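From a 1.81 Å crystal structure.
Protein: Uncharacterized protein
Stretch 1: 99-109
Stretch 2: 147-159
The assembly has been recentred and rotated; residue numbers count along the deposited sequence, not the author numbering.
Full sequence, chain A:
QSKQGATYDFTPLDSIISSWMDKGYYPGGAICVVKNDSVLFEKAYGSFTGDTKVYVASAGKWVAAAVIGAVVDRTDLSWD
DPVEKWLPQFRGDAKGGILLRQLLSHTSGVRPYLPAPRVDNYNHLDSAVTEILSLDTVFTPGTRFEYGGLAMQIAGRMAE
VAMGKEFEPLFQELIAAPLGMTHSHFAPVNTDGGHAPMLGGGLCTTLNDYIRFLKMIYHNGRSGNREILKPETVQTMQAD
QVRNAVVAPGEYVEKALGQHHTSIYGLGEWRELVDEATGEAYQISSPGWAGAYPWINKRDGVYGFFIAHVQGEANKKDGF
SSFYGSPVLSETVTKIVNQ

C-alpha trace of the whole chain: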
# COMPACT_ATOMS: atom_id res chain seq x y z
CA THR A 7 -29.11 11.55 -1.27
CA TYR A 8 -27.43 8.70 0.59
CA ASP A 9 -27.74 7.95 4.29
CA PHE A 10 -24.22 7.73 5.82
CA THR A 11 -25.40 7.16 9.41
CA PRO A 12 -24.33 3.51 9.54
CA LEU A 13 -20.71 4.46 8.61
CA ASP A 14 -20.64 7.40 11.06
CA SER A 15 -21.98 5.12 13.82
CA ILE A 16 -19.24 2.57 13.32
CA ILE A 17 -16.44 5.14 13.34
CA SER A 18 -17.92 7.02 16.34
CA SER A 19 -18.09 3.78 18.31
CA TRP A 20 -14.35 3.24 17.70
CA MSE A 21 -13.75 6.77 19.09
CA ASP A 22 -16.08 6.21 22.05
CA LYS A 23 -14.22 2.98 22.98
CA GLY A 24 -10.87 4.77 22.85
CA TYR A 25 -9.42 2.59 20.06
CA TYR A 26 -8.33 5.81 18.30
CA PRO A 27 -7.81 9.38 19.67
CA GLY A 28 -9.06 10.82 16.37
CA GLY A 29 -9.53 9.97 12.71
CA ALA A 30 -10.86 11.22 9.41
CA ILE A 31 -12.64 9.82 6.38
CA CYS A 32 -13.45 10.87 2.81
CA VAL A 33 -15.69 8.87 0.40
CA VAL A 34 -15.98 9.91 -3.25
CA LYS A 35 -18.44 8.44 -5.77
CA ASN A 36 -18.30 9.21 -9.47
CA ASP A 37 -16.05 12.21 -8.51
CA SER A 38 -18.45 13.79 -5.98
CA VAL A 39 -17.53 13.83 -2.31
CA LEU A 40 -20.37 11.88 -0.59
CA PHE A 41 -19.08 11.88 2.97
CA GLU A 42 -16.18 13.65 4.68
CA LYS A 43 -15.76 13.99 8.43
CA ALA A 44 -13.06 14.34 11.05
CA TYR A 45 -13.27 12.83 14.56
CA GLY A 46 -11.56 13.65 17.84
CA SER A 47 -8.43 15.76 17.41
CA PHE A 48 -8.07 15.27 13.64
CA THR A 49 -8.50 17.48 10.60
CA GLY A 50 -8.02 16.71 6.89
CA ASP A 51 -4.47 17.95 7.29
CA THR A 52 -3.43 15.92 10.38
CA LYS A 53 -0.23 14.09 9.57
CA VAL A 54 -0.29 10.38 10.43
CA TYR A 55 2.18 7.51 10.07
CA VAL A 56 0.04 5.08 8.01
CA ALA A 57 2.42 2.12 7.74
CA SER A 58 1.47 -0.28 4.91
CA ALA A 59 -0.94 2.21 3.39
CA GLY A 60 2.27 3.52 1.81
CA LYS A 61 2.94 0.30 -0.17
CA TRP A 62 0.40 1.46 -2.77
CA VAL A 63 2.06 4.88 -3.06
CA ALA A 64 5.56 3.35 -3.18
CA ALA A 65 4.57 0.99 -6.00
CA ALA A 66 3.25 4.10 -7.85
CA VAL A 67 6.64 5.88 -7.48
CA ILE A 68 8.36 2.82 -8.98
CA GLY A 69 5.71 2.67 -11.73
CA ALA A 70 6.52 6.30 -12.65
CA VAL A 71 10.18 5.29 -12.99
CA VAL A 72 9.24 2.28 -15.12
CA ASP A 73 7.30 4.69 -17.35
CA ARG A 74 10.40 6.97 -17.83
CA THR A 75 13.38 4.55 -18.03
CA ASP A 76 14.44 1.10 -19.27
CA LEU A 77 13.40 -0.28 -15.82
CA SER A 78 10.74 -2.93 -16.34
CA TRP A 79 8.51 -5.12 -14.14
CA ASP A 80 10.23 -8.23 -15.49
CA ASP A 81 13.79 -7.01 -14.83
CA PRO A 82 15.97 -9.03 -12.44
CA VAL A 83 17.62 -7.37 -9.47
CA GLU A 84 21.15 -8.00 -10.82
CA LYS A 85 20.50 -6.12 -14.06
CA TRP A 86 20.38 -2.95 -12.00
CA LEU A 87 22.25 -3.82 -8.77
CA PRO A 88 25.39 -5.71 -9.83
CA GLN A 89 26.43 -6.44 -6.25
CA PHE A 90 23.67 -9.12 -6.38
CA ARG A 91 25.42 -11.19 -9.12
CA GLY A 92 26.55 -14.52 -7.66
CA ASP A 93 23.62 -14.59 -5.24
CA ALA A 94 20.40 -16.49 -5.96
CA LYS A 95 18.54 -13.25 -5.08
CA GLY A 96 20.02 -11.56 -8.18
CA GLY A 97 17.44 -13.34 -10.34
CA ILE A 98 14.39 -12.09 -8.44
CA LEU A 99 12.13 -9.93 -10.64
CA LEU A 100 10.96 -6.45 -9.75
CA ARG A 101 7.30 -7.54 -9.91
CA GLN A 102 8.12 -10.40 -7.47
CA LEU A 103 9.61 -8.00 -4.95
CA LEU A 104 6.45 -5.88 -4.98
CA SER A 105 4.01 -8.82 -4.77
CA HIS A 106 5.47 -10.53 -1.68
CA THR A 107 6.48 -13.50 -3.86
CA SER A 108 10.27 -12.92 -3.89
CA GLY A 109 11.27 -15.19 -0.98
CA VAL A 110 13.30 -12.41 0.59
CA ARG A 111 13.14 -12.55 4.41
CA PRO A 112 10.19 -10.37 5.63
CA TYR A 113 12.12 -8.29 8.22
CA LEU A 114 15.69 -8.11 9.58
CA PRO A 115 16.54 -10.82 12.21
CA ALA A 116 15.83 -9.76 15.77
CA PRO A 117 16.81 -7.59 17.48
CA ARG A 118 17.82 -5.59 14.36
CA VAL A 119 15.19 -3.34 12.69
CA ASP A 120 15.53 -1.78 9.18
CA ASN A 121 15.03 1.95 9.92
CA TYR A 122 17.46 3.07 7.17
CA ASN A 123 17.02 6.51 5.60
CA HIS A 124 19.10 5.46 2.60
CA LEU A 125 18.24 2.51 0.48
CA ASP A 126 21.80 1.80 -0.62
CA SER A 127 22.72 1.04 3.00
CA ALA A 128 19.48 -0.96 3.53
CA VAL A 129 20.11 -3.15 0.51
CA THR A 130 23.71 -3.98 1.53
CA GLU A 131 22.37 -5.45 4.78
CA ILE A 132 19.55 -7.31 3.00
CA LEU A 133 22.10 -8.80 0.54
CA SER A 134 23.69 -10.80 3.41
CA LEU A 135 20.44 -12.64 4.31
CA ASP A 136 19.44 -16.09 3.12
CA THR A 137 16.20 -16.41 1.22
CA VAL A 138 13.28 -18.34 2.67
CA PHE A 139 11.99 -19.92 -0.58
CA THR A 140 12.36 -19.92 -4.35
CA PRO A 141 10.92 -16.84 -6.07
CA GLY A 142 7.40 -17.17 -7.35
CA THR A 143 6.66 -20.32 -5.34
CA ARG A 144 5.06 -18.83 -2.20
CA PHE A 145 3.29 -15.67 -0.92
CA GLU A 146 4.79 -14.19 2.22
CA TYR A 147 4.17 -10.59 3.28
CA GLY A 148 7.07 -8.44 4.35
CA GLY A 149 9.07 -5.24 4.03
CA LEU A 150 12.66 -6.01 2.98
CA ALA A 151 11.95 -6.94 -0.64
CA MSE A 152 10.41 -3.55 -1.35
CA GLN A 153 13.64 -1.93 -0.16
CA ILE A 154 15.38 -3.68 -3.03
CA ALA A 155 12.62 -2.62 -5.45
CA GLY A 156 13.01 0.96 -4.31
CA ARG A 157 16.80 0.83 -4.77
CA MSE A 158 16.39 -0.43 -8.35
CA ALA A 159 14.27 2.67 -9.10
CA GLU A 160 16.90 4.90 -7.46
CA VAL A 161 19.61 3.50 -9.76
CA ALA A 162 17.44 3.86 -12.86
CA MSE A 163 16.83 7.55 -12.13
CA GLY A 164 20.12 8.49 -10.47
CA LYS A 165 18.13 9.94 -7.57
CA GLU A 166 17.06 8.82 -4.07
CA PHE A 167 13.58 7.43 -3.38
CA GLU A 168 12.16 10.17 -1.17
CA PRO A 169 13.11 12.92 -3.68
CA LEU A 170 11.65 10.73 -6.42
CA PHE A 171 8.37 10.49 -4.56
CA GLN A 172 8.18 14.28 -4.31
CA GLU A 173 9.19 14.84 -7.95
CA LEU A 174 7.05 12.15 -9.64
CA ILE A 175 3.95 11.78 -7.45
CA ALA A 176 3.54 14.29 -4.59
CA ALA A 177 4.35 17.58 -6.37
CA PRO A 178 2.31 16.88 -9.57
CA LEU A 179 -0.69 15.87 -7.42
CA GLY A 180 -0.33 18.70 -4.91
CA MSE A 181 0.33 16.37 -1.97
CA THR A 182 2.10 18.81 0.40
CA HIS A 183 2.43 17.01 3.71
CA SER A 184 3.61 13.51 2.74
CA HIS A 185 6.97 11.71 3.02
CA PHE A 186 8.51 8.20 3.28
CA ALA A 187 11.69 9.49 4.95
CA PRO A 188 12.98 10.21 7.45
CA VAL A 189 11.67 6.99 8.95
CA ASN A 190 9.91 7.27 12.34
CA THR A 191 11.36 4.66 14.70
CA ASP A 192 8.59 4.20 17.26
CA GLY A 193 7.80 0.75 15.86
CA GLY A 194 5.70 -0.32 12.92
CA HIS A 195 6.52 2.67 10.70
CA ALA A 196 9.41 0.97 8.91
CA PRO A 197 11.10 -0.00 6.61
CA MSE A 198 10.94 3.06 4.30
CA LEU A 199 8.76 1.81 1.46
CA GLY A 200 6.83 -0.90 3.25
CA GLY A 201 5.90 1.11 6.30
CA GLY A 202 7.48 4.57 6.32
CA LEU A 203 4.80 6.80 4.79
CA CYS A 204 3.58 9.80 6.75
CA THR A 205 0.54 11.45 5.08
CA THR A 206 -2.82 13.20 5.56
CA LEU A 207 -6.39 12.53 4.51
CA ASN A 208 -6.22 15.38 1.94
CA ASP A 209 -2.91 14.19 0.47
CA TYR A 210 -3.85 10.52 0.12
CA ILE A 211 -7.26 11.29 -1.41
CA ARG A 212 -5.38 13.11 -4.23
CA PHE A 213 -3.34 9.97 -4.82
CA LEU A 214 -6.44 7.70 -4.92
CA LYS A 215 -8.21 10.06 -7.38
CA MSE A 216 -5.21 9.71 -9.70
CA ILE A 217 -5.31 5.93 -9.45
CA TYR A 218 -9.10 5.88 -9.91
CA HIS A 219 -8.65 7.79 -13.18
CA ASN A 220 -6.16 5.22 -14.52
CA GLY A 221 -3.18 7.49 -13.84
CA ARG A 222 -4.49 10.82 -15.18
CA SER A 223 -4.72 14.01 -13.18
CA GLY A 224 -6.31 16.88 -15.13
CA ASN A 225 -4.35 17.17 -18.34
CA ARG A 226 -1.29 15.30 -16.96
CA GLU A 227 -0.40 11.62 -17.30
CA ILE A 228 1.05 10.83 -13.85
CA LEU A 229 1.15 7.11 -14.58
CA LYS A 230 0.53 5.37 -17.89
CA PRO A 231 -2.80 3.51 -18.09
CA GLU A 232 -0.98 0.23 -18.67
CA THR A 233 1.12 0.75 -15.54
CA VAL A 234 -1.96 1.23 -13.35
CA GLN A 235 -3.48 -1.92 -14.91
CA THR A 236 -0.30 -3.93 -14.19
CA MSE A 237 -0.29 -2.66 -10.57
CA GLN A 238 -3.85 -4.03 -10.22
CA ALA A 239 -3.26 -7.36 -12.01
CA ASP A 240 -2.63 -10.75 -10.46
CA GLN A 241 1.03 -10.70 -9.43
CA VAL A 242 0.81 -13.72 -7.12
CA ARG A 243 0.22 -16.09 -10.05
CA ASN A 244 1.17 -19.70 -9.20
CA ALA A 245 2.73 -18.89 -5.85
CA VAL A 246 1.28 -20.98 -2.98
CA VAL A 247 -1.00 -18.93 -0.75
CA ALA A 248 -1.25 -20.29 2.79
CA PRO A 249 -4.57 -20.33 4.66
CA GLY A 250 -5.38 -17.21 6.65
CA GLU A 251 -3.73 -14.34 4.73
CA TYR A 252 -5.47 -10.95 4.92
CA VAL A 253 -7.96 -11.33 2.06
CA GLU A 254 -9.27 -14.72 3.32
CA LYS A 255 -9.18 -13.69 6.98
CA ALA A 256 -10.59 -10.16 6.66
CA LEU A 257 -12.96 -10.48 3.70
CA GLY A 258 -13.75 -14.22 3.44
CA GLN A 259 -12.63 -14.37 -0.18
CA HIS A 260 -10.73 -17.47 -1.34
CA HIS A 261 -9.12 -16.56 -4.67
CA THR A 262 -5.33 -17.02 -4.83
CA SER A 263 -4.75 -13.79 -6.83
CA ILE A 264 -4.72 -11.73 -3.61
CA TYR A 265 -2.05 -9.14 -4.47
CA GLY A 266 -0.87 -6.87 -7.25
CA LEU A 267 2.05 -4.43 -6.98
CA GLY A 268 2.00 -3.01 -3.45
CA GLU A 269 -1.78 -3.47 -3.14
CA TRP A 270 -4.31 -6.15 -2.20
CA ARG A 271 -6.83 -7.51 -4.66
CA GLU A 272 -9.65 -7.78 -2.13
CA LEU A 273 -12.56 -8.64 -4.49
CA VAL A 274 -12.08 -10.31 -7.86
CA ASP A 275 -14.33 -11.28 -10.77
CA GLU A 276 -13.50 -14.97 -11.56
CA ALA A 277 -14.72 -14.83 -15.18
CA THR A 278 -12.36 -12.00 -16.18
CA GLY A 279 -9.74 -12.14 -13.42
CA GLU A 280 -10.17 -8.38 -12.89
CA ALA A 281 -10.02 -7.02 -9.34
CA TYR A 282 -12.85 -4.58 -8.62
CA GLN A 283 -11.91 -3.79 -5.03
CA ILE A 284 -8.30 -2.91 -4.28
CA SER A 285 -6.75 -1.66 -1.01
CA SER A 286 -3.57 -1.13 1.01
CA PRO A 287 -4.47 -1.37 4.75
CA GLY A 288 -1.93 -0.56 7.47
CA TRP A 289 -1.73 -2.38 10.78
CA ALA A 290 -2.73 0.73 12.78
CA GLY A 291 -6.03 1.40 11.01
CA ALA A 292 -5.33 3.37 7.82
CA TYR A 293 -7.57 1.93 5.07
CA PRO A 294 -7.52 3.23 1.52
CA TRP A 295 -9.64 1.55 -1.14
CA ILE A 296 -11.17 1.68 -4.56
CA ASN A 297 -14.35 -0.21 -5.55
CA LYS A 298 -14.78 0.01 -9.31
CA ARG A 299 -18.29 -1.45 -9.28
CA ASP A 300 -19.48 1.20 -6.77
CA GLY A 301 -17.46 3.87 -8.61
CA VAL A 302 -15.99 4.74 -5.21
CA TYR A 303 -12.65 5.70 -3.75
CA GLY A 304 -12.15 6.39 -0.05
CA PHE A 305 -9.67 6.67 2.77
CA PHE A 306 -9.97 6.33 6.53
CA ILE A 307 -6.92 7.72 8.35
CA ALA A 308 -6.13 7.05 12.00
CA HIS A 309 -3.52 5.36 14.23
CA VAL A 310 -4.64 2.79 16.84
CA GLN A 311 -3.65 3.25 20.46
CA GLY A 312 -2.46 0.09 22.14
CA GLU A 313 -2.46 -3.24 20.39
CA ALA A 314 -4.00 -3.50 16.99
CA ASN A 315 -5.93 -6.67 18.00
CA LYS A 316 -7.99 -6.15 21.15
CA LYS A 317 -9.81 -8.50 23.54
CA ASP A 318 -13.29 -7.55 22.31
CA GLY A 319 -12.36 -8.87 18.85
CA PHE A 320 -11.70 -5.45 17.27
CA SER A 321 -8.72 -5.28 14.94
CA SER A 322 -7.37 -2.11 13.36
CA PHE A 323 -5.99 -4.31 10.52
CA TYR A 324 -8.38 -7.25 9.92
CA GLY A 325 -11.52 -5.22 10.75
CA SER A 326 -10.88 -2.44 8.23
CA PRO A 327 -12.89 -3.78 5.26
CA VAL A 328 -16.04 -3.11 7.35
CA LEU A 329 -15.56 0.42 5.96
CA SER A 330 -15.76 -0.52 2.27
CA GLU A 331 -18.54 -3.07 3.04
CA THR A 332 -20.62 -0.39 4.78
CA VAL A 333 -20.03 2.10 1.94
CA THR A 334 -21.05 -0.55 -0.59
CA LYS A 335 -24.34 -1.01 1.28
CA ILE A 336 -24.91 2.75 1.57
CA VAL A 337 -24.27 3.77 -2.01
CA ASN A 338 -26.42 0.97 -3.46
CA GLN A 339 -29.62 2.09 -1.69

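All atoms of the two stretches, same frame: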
# COMPACT_ATOMS: atom_id res chain seq x y z
N LEU A 99 12.67 -11.01 -9.80
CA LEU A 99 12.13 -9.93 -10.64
C LEU A 99 11.54 -8.80 -9.82
O LEU A 99 11.05 -9.01 -8.71
CB LEU A 99 11.07 -10.48 -11.60
CG LEU A 99 11.49 -11.70 -12.41
CD1 LEU A 99 10.39 -12.13 -13.34
CD2 LEU A 99 12.76 -11.41 -13.19
N LEU A 100 11.53 -7.61 -10.40
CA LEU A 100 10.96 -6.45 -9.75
C LEU A 100 9.50 -6.68 -9.34
O LEU A 100 9.10 -6.34 -8.23
CB LEU A 100 11.09 -5.23 -10.64
CG LEU A 100 10.40 -3.96 -10.17
CD1 LEU A 100 10.93 -3.46 -8.82
CD2 LEU A 100 10.56 -2.90 -11.25
N ARG A 101 8.71 -7.26 -10.22
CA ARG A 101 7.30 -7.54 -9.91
C ARG A 101 7.16 -8.55 -8.76
O ARG A 101 6.15 -8.53 -8.04
CB ARG A 101 6.57 -8.04 -11.16
CG ARG A 101 7.07 -9.36 -11.73
CD ARG A 101 6.12 -9.83 -12.83
NE ARG A 101 6.60 -11.01 -13.52
CZ ARG A 101 6.52 -12.26 -13.08
NH1 ARG A 101 5.93 -12.56 -11.93
NH2 ARG A 101 7.03 -13.22 -13.82
N GLN A 102 8.17 -9.41 -8.57
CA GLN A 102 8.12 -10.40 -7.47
C GLN A 102 8.41 -9.74 -6.13
O GLN A 102 7.81 -10.10 -5.10
CB GLN A 102 9.10 -11.55 -7.68
CG GLN A 102 8.64 -12.46 -8.82
CD GLN A 102 9.66 -13.51 -9.26
OE1 GLN A 102 10.87 -13.33 -9.15
NE2 GLN A 102 9.16 -14.58 -9.83
N LEU A 103 9.33 -8.79 -6.14
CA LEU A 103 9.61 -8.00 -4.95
C LEU A 103 8.34 -7.31 -4.45
O LEU A 103 8.04 -7.35 -3.27
CB LEU A 103 10.73 -6.95 -5.23
CG LEU A 103 12.13 -7.50 -5.56
CD1 LEU A 103 13.05 -6.41 -6.13
CD2 LEU A 103 12.78 -8.18 -4.38
N LEU A 104 7.58 -6.72 -5.36
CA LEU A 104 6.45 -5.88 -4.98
C LEU A 104 5.16 -6.66 -4.74
O LEU A 104 4.12 -6.05 -4.53
CB LEU A 104 6.22 -4.82 -6.05
CG LEU A 104 7.28 -3.74 -6.18
CD1 LEU A 104 7.17 -3.00 -7.50
CD2 LEU A 104 7.19 -2.76 -5.03
N SER A 105 5.19 -7.99 -4.93
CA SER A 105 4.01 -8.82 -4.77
C SER A 105 4.16 -9.83 -3.64
O SER A 105 3.32 -10.70 -3.48
CB SER A 105 3.71 -9.56 -6.07
OG SER A 105 4.77 -10.45 -6.42
N HIS A 106 5.20 -9.66 -2.80
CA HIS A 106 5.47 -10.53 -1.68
C HIS A 106 5.74 -11.98 -2.10
O HIS A 106 5.37 -12.91 -1.37
CB HIS A 106 4.34 -10.45 -0.67
CG HIS A 106 4.09 -9.05 -0.21
ND1 HIS A 106 5.06 -8.33 0.45
CD2 HIS A 106 3.05 -8.21 -0.40
CE1 HIS A 106 4.61 -7.11 0.68
NE2 HIS A 106 3.38 -7.03 0.21
N THR A 107 6.22 -12.16 -3.33
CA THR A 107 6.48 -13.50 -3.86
C THR A 107 7.98 -13.70 -4.16
O THR A 107 8.34 -14.67 -4.80
CB THR A 107 5.64 -13.85 -5.08
OG1 THR A 107 5.85 -12.89 -6.13
CG2 THR A 107 4.17 -13.89 -4.74
N SER A 108 8.84 -12.86 -3.60
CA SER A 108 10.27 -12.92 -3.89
C SER A 108 11.04 -14.01 -3.13
O SER A 108 12.10 -14.45 -3.60
CB SER A 108 10.93 -11.57 -3.61
OG SER A 108 10.97 -11.28 -2.22
N GLY A 109 10.54 -14.36 -1.94
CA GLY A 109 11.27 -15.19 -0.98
C GLY A 109 12.33 -14.50 -0.17
O GLY A 109 13.08 -15.16 0.56
N TYR A 147 4.15 -12.05 3.09
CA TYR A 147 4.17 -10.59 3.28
C TYR A 147 5.37 -10.13 4.07
O TYR A 147 5.82 -10.78 5.03
CB TYR A 147 2.90 -10.16 3.97
CG TYR A 147 2.59 -8.68 4.02
CD1 TYR A 147 3.01 -7.90 5.10
CD2 TYR A 147 1.76 -8.11 3.07
CE1 TYR A 147 2.68 -6.55 5.18
CE2 TYR A 147 1.42 -6.76 3.13
CZ TYR A 147 1.84 -6.00 4.22
OH TYR A 147 1.49 -4.67 4.33
N GLY A 148 5.95 -9.02 3.63
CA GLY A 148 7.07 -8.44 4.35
C GLY A 148 7.46 -7.09 3.83
O GLY A 148 6.71 -6.51 3.05
N GLY A 149 8.59 -6.59 4.31
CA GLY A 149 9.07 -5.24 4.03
C GLY A 149 10.44 -5.14 3.37
O GLY A 149 10.72 -4.18 2.67
N LEU A 150 11.31 -6.13 3.55
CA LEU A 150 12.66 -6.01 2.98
C LEU A 150 12.70 -6.01 1.46
O LEU A 150 13.52 -5.31 0.89
CB LEU A 150 13.59 -7.10 3.54
CG LEU A 150 13.78 -7.13 5.07
CD1 LEU A 150 14.79 -8.21 5.44
CD2 LEU A 150 14.26 -5.78 5.55
N ALA A 151 11.90 -6.85 0.81
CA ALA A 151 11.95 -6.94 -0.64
C ALA A 151 11.66 -5.63 -1.31
O ALA A 151 12.28 -5.30 -2.32
CB ALA A 151 11.01 -8.03 -1.16
N MSE A 152 10.75 -4.84 -0.74
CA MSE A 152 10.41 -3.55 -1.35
C MSE A 152 11.54 -2.57 -1.23
O MSE A 152 11.61 -1.63 -2.00
CB MSE A 152 9.07 -3.01 -0.84
CG MSE A 152 7.98 -3.89 -1.44
SE MSE A 152 6.21 -3.26 -0.85
CE MSE A 152 6.37 -1.35 -1.23
N GLN A 153 12.42 -2.76 -0.23
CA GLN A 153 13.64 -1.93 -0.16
C GLN A 153 14.49 -2.12 -1.38
O GLN A 153 15.01 -1.16 -1.94
CB GLN A 153 14.48 -2.23 1.08
CG GLN A 153 13.76 -2.08 2.39
CD GLN A 153 13.49 -0.64 2.74
OE1 GLN A 153 12.48 -0.06 2.32
NE2 GLN A 153 14.38 -0.06 3.53
N ILE A 154 14.62 -3.36 -1.82
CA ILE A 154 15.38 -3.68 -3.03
C ILE A 154 14.71 -3.07 -4.25
O ILE A 154 15.38 -2.43 -5.07
CB ILE A 154 15.52 -5.19 -3.22
CG1 ILE A 154 16.23 -5.83 -2.01
CG2 ILE A 154 16.27 -5.52 -4.50
CD1 ILE A 154 16.42 -7.32 -2.19
N ALA A 155 13.39 -3.23 -4.36
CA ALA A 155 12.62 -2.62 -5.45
C ALA A 155 12.84 -1.12 -5.52
O ALA A 155 13.09 -0.57 -6.61
CB ALA A 155 11.12 -2.93 -5.31
N GLY A 156 12.75 -0.45 -4.37
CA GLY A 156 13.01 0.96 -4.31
C GLY A 156 14.41 1.35 -4.78
O GLY A 156 14.59 2.37 -5.44
N ARG A 157 15.42 0.56 -4.38
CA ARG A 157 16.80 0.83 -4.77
C ARG A 157 16.99 0.67 -6.29
O ARG A 157 17.77 1.41 -6.90
CB ARG A 157 17.76 -0.08 -4.03
CG ARG A 157 19.24 0.14 -4.32
CD ARG A 157 19.72 1.50 -3.93
NE ARG A 157 21.10 1.71 -4.41
CZ ARG A 157 21.58 2.85 -4.88
NH1 ARG A 157 20.85 3.95 -4.92
NH2 ARG A 157 22.83 2.89 -5.32
N MSE A 158 16.26 -0.25 -6.91
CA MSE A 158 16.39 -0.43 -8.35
C MSE A 158 15.87 0.82 -9.06
O MSE A 158 16.50 1.28 -10.03
CB MSE A 158 15.67 -1.66 -8.88
CG MSE A 158 16.24 -3.00 -8.39
SE MSE A 158 15.00 -4.47 -8.70
CE MSE A 158 15.12 -4.75 -10.65
N ALA A 159 14.80 1.43 -8.53
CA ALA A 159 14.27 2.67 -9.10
C ALA A 159 15.25 3.83 -8.91
O ALA A 159 15.43 4.65 -9.84
CB ALA A 159 12.89 2.99 -8.54

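Packing of a short helix and the turn after it (stretch 1) against the start of a longer helix (stretch 2). The two run antiparallel in register: CA of H106 lies 5.1 Å from CA of Y147, CA of L103 5.0 Å from CA of A151, and CA of L100 6.0 Å from CA of A155. Together they bury 586 Å², mostly through apolar contact, and no clear hydrogen bond crosses between them. Stretch 1 holds its own shape: L99 occupies the N-cap position of helix 100-103, L99 N donates to Q102 OE1 (3.0 Å), a type I turn runs from L103 to H106, and S105 OG donates to R101 O (2.9 Å).

Y147 opens stretch 2. Its CA-to-CB bond points away from stretch 1, yet its ring meets the imidazole of H106, with centroids 4.4 Å apart and planes inclined at 32°, an oblique aromatic pair. Y147 CD2 lies over one face of the imidazole, 3.5 Å from H106 NE2, which is hydrogen-bonded elsewhere in the structure. G148 meets the edge of the same ring: its carbonyl O is 3.2 Å from H106 CE1, a carbon polarised by its two nitrogen neighbours and so a fitting companion for a carbonyl oxygen. G149 and L150 make no contact as the chain turns into the helix.

A151 has the closer of the two helical CA pairings, its CA 5.0 Å from CA of L103. Its small CB points toward stretch 1 and touches both L103 CD2 (3.7 Å) and S108 OG (3.4 Å). M152, a selenomethionine, has a CA-to-CB bond directed sideways; its CG packs on L104 CD2 at 3.8 Å, while its SE lies obliquely 5.3 Å from the centroid of the H106 ring. Q153, one residue further round the helix, points away. I154 adds CG2 at 3.7 Å from L103 CD1.

A155, one helical turn after A151, again has a methyl side chain, which is met by L100 CD1 (3.6 Å from A155 CB), L104 CD2 (3.9 Å from A155 CB) and L103 CB (4.0 Å from A155 CB); its backbone N lies 3.7 Å from L103 CD1. G156 and R157 make no contact. M158, also selenomethionine, points back toward stretch 1, its SE 3.8 Å from L103 CD1 and its CE 4.1 Å from L100 CB.

L103 thus acts as a knob in a hole formed by A151, I154, A155 and M158. The i, i+3, i+4 and i+7 spacing places these four along one side of the helix, where the L103 side chain meets the small A151 and A155 together with the larger I154 and M158.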